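Local coordinates for FAA hydrolase family protein (Pseudomonas aeruginosa, PDB 6J5Y), which probably hydrolyses fumarylpyruvate to fumarate and pyruvate as a metal-dependent member of the fumarylacetoacetate hydrolase superfamily, at residues S11-H15 and I142-P147; D95-A101 and V184-R189. All coordinates share one frame; numbering follows the deposited sequence.

Contact 1. Residues S11-H15 and I142-P147; sequences SLTIH and IGPLYP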
loop_
_atom_site.group_PDB
_atom_site.type_symbol
_atom_site.label_atom_id
_atom_site.label_comp_id
_atom_site.label_asym_id
_atom_site.label_seq_id
_atom_site.Cartn_x
_atom_site.Cartn_y
_atom_site.Cartn_z
ATOM N N SER A 11 7.711 -11.676 -5.107
ATOM C CA SER A 11 8.961 -11.230 -4.455
ATOM C C SER A 11 9.333 -9.846 -4.965
ATOM O O SER A 11 9.400 -9.651 -6.159
ATOM C CB SER A 11 10.044 -12.232 -4.602
ATOM O OG SER A 11 9.995 -12.841 -5.875
ATOM N N LEU A 12 9.509 -8.919 -4.043
ATOM C CA LEU A 12 9.802 -7.503 -4.349
ATOM C C LEU A 12 11.242 -7.442 -4.818
ATOM O O LEU A 12 12.046 -8.148 -4.196
ATOM C CB LEU A 12 9.640 -6.673 -3.085
ATOM C CG LEU A 12 8.265 -6.768 -2.432
ATOM C CD1 LEU A 12 8.145 -5.751 -1.297
ATOM C CD2 LEU A 12 7.179 -6.552 -3.470
ATOM N N THR A 13 11.547 -6.578 -5.788
ATOM C CA THR A 13 12.954 -6.223 -6.100
ATOM C C THR A 13 13.447 -5.360 -4.938
ATOM O O THR A 13 12.601 -4.675 -4.278
ATOM C CB THR A 13 13.131 -5.593 -7.491
ATOM O OG1 THR A 13 12.563 -4.287 -7.484
ATOM C CG2 THR A 13 12.541 -6.426 -8.603
ATOM N N ILE A 14 14.728 -5.514 -4.607
ATOM C CA ILE A 14 15.409 -4.811 -3.487
ATOM C C ILE A 14 16.413 -3.858 -4.133
ATOM O O ILE A 14 17.259 -4.331 -4.936
ATOM C CB ILE A 14 16.089 -5.787 -2.492
ATOM C CG1 ILE A 14 15.088 -6.750 -1.839
ATOM C CG2 ILE A 14 16.867 -4.976 -1.463
ATOM C CD1 ILE A 14 15.674 -7.787 -0.868
ATOM N N HIS A 15 16.271 -2.573 -3.851
ATOM C CA HIS A 15 17.027 -1.479 -4.497
ATOM C C HIS A 15 18.518 -1.812 -4.356
ATOM O O HIS A 15 18.943 -2.103 -3.230
ATOM C CB HIS A 15 16.602 -0.130 -3.910
ATOM C CG HIS A 15 17.542 0.974 -4.262
ATOM N ND1 HIS A 15 17.533 1.594 -5.501
ATOM C CD2 HIS A 15 18.524 1.562 -3.547
ATOM C CE1 HIS A 15 18.474 2.513 -5.528
ATOM N NE2 HIS A 15 19.099 2.508 -4.339
ATOM N N ILE A 142 3.684 -1.934 -6.609
ATOM C CA ILE A 142 4.714 -1.512 -5.623
ATOM C C ILE A 142 6.073 -1.384 -6.316
ATOM O O ILE A 142 6.344 -2.180 -7.227
ATOM C CB ILE A 142 4.747 -2.523 -4.461
ATOM C CG1 ILE A 142 5.604 -2.022 -3.307
ATOM C CG2 ILE A 142 5.207 -3.894 -4.947
ATOM C CD1 ILE A 142 5.520 -2.905 -2.083
ATOM N N GLY A 143 6.883 -0.415 -5.875
ATOM C CA GLY A 143 8.238 -0.186 -6.392
ATOM C C GLY A 143 9.249 -1.112 -5.727
ATOM O O GLY A 143 8.892 -1.907 -4.855
ATOM N N PRO A 144 10.543 -0.982 -6.090
ATOM C CA PRO A 144 11.628 -1.645 -5.374
ATOM C C PRO A 144 11.631 -1.369 -3.864
ATOM O O PRO A 144 11.195 -0.321 -3.410
ATOM C CB PRO A 144 12.913 -1.119 -6.035
ATOM C CG PRO A 144 12.484 0.027 -6.912
ATOM C CD PRO A 144 11.030 -0.203 -7.237
ATOM N N LEU A 145 12.081 -2.356 -3.107
ATOM C CA LEU A 145 12.126 -2.281 -1.632
ATOM C C LEU A 145 13.448 -1.636 -1.210
ATOM O O LEU A 145 14.497 -2.169 -1.568
ATOM C CB LEU A 145 11.964 -3.686 -1.058
ATOM C CG LEU A 145 11.765 -3.747 0.453
ATOM C CD1 LEU A 145 10.585 -2.900 0.897
ATOM C CD2 LEU A 145 11.587 -5.187 0.890
ATOM N N TYR A 146 13.396 -0.535 -0.461
ATOM C CA TYR A 146 14.627 0.130 0.059
ATOM C C TYR A 146 14.919 -0.359 1.473
ATOM O O TYR A 146 14.113 -0.135 2.383
ATOM C CB TYR A 146 14.482 1.652 0.019
ATOM C CG TYR A 146 14.585 2.233 -1.371
ATOM C CD1 TYR A 146 13.588 2.029 -2.305
ATOM C CD2 TYR A 146 15.679 3.000 -1.746
ATOM C CE1 TYR A 146 13.672 2.560 -3.579
ATOM C CE2 TYR A 146 15.776 3.552 -3.013
ATOM C CZ TYR A 146 14.776 3.312 -3.935
ATOM O OH TYR A 146 14.877 3.826 -5.186
ATOM N N PRO A 147 16.066 -1.031 1.726
ATOM C CA PRO A 147 16.406 -1.453 3.089
ATOM C C PRO A 147 16.565 -0.281 4.068
ATOM O O PRO A 147 17.194 0.728 3.703
ATOM C CB PRO A 147 17.751 -2.174 2.955
ATOM C CG PRO A 147 17.879 -2.503 1.480
ATOM C CD PRO A 147 17.051 -1.482 0.733
HETATM O O HOH W 1 9.432 -4.381 -6.011
#

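Contact 2. Residues D95-A101 and V184-R189; sequences DIPLEQA and VSYLSR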
loop_
_atom_site.group_PDB
_atom_site.type_symbol
_atom_site.label_atom_id
_atom_site.label_comp_id
_atom_site.label_asym_id
_atom_site.label_seq_id
_atom_site.Cartn_x
_atom_site.Cartn_y
_atom_site.Cartn_z
ATOM N N ASP A 95 2.075 -8.267 19.924
ATOM C CA ASP A 95 2.017 -7.197 20.953
ATOM C C ASP A 95 3.382 -6.526 21.052
ATOM O O ASP A 95 3.897 -6.426 22.166
ATOM C CB ASP A 95 1.634 -7.760 22.328
ATOM C CG ASP A 95 0.210 -8.283 22.389
ATOM O OD1 ASP A 95 -0.476 -8.243 21.366
ATOM O OD2 ASP A 95 -0.211 -8.674 23.471
ATOM N N ILE A 96 3.907 -6.055 19.919
ATOM C CA ILE A 96 5.251 -5.434 19.815
ATOM C C ILE A 96 5.177 -4.048 20.450
ATOM O O ILE A 96 4.419 -3.176 20.004
ATOM C CB ILE A 96 5.737 -5.382 18.353
ATOM C CG1 ILE A 96 5.783 -6.779 17.716
ATOM C CG2 ILE A 96 7.078 -4.679 18.271
ATOM C CD1 ILE A 96 5.873 -6.761 16.200
ATOM N N PRO A 97 6.009 -3.799 21.483
ATOM C CA PRO A 97 6.113 -2.463 22.078
ATOM C C PRO A 97 6.435 -1.359 21.050
ATOM O O PRO A 97 7.217 -1.583 20.148
ATOM C CB PRO A 97 7.244 -2.657 23.095
ATOM C CG PRO A 97 7.119 -4.129 23.493
ATOM C CD PRO A 97 6.836 -4.809 22.167
ATOM N N LEU A 98 5.844 -0.180 21.218
ATOM C CA LEU A 98 6.044 0.995 20.317
ATOM C C LEU A 98 7.533 1.296 20.165
ATOM O O LEU A 98 7.960 1.589 19.050
ATOM C CB LEU A 98 5.317 2.226 20.864
ATOM C CG LEU A 98 3.800 2.091 21.008
ATOM C CD1 LEU A 98 3.226 3.337 21.668
ATOM C CD2 LEU A 98 3.143 1.873 19.650
ATOM N N GLU A 99 8.302 1.176 21.241
ATOM C CA GLU A 99 9.746 1.553 21.273
ATOM C C GLU A 99 10.604 0.652 20.370
ATOM O O GLU A 99 11.667 1.107 19.953
ATOM C CB GLU A 99 10.249 1.522 22.713
ATOM C CG GLU A 99 9.595 2.581 23.597
ATOM C CD GLU A 99 8.290 2.158 24.223
ATOM O OE1 GLU A 99 7.968 0.980 24.085
ATOM O OE2 GLU A 99 7.599 3.011 24.862
ATOM N N GLN A 100 10.212 -0.584 20.080
ATOM C CA GLN A 100 11.039 -1.479 19.212
ATOM C C GLN A 100 10.317 -1.779 17.884
ATOM O O GLN A 100 10.870 -2.569 17.095
ATOM C CB GLN A 100 11.387 -2.783 19.938
ATOM C CG GLN A 100 10.174 -3.609 20.350
ATOM C CD GLN A 100 10.507 -5.059 20.604
ATOM O OE1 GLN A 100 10.747 -5.486 21.747
ATOM N NE2 GLN A 100 10.507 -5.840 19.535
ATOM N N ALA A 101 9.141 -1.196 17.638
ATOM C CA ALA A 101 8.232 -1.585 16.528
ATOM C C ALA A 101 8.919 -1.383 15.172
ATOM O O ALA A 101 8.909 -2.294 14.344
ATOM C CB ALA A 101 6.963 -0.792 16.621
ATOM N N VAL A 184 2.527 -0.959 13.234
ATOM C CA VAL A 184 3.160 -2.286 13.488
ATOM C C VAL A 184 2.745 -2.802 14.873
ATOM O O VAL A 184 2.323 -3.947 14.950
ATOM C CB VAL A 184 4.684 -2.192 13.323
ATOM C CG1 VAL A 184 5.419 -3.389 13.895
ATOM C CG2 VAL A 184 5.043 -1.949 11.866
ATOM N N SER A 185 2.866 -1.992 15.930
ATOM C CA SER A 185 2.407 -2.349 17.294
ATOM C C SER A 185 0.945 -2.764 17.235
ATOM O O SER A 185 0.632 -3.851 17.726
ATOM C CB SER A 185 2.582 -1.235 18.309
ATOM O OG SER A 185 3.940 -1.132 18.658
ATOM N N TYR A 186 0.078 -1.945 16.650
ATOM C CA TYR A 186 -1.388 -2.197 16.776
ATOM C C TYR A 186 -1.784 -3.415 15.930
ATOM O O TYR A 186 -2.530 -4.263 16.414
ATOM C CB TYR A 186 -2.195 -0.924 16.531
ATOM C CG TYR A 186 -1.856 0.207 17.468
ATOM C CD1 TYR A 186 -1.213 -0.019 18.678
ATOM C CD2 TYR A 186 -2.179 1.512 17.155
ATOM C CE1 TYR A 186 -0.906 1.018 19.543
ATOM C CE2 TYR A 186 -1.896 2.562 18.017
ATOM C CZ TYR A 186 -1.234 2.318 19.204
ATOM O OH TYR A 186 -0.909 3.346 20.043
ATOM N N LEU A 187 -1.279 -3.534 14.710
ATOM C CA LEU A 187 -1.488 -4.737 13.858
ATOM C C LEU A 187 -1.107 -5.989 14.652
ATOM O O LEU A 187 -1.859 -7.003 14.611
ATOM C CB LEU A 187 -0.621 -4.559 12.610
ATOM C CG LEU A 187 -1.066 -5.153 11.282
ATOM C CD1 LEU A 187 -2.552 -4.951 10.968
ATOM C CD2 LEU A 187 -0.193 -4.550 10.189
ATOM N N SER A 188 0.010 -5.926 15.381
ATOM C CA SER A 188 0.591 -7.075 16.126
ATOM C C SER A 188 -0.280 -7.470 17.332
ATOM O O SER A 188 0.043 -8.496 17.911
ATOM C CB SER A 188 2.029 -6.805 16.552
ATOM O OG SER A 188 2.102 -5.944 17.682
ATOM N N ARG A 189 -1.280 -6.668 17.730
ATOM C CA ARG A 189 -2.302 -7.080 18.740
ATOM C C ARG A 189 -3.284 -8.096 18.134
ATOM O O ARG A 189 -3.744 -8.942 18.881
ATOM C CB ARG A 189 -3.137 -5.899 19.237
ATOM C CG ARG A 189 -2.360 -4.938 20.119
ATOM C CD ARG A 189 -3.202 -3.747 20.575
ATOM N NE ARG A 189 -2.352 -2.833 21.343
ATOM C CZ ARG A 189 -2.716 -1.645 21.807
ATOM N NH1 ARG A 189 -3.933 -1.192 21.597
ATOM N NH2 ARG A 189 -1.850 -0.908 22.483
#

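Contact 1. Residues S11-H15 and I142-P147
A chi1 of 166° turns the H15 imidazole away from the backbone N and over Y146, whose ring leans beside its own N, so that imidazole and phenol come to lie face over face. They form an offset stack, centroids 4.2 Å apart and planes 13° from parallel. CE2 of Y146 sits over the centre of the imidazole, while CB of H15 rests on the centre of the phenol face, a CH-pi contact 3.7 Å from CB to the Y146 centroid. Two flat rings suit this partly exposed site, where they can overlap face to face.

Beside the stack the backbones meet in a single beta bridge between I14 and L145. L145 N donates to T13 O at 2.6 Å, and H15 N donates to L145 O at 2.9 Å; both bonds are nearly straight. P144, which has no N-H to offer, precedes this pair, and its CB lies 3.5 Å from T13 OG1. Water 1 links the segments next along, accepting weakly from T13 N and donating weakly to G143 O.

The inner face is aliphatic. CD2 of L12 reaches CG2 of I142 at 3.6 Å, the two side chains crossing at about a right angle, and the other methyl, CD1, faces CD2 of L145. Branched side chains fill this buried side well, where F21, V59 and W106 add further cover. At the far end CG2 of I14 meets the ring of P147, directly ahead of helix 148-151.

The segment 11-15 is thus joined to the end of strand 140-147 by a single beta bridge whose two main-chain hydrogen bonds satisfy L145 N and H15 N, while the side chains around it add apolar and stacking contact.

Contact 2. Residues D95-A101 and V184-R189
I96 and D95 are hydrogen-bonded to S185 and S188 of helix 180-190, the serine side chains supplying two of the bonds. I96 N donates to S188 OG at 2.9 Å, and S188 OG donates its own hydrogen bond to S185 O, one turn back in the helix, at 2.6 Å. This hydroxyl therefore accepts and donates at once, with chi1 of 77° placing OG between the backbone N and the carbonyl carbon, near enough to the helix to reach that oxygen. S185 OG in turn donates to I96 O; the 2.5 Å between them is very short and doubtful in detail, and the same hydroxyl has a weak bond with A181 O. The N-H and C=O of I96 are both met by serine hydroxyls, small groups that let the loop lie close to the helix.

A backbone bond adds to these: D95 N gives a nearly straight N-H to S188 O at 2.9 Å, the donor lying above the carbonyl plane.

Apolar contacts fill the rest. CD1 of I96 touches CG1 of V184 at 4.1 Å, and the same methyl of V184 lies against CB of A101, whose small size admits the helix here. CD2 of L98 packs tightly on S185 CB, 3.4 Å away, and also touches CE1 of Y186. The Y186 ring is engaged edge-to-face by W178, and L193 touches V184 and S188.

Charged groups come near each other at the solvent-exposed end. OD1 of D95 lies 3.4 Å from CA of R189, but the guanidinium runs elsewhere, one face over CD1 of Y186, leaving D95 OD1 5.7 Å from R189 NE.

Serine hydroxyl bonds to I96, one backbone bond from D95 and apolar packing by I96, L98 and A101 therefore fasten this loop to helix 180-190, with charge attraction probably a minor term.

Contacts 1 and 2 do not touch: their centres are 23 Å apart and their nearest atoms about 12 Å. Their segments alternate along the chain, 11-15 and 95-101 coming before 142-147 and 184-189. Strands 79-89 and 105-116, which flank the 95-101 loop in sequence, belong to the same mixed sheet as 140-147, so that sheet connects the two regions. The manganese site of E82, E84 and D113 lies on this pair of strands, and pyruvate binds there too. Contact 1 stands back from it, the I142 side chain about 13 Å from the metal. Measured from the centre of the chain, contact 1 is centred 13 Å away and contact 2 19 Å.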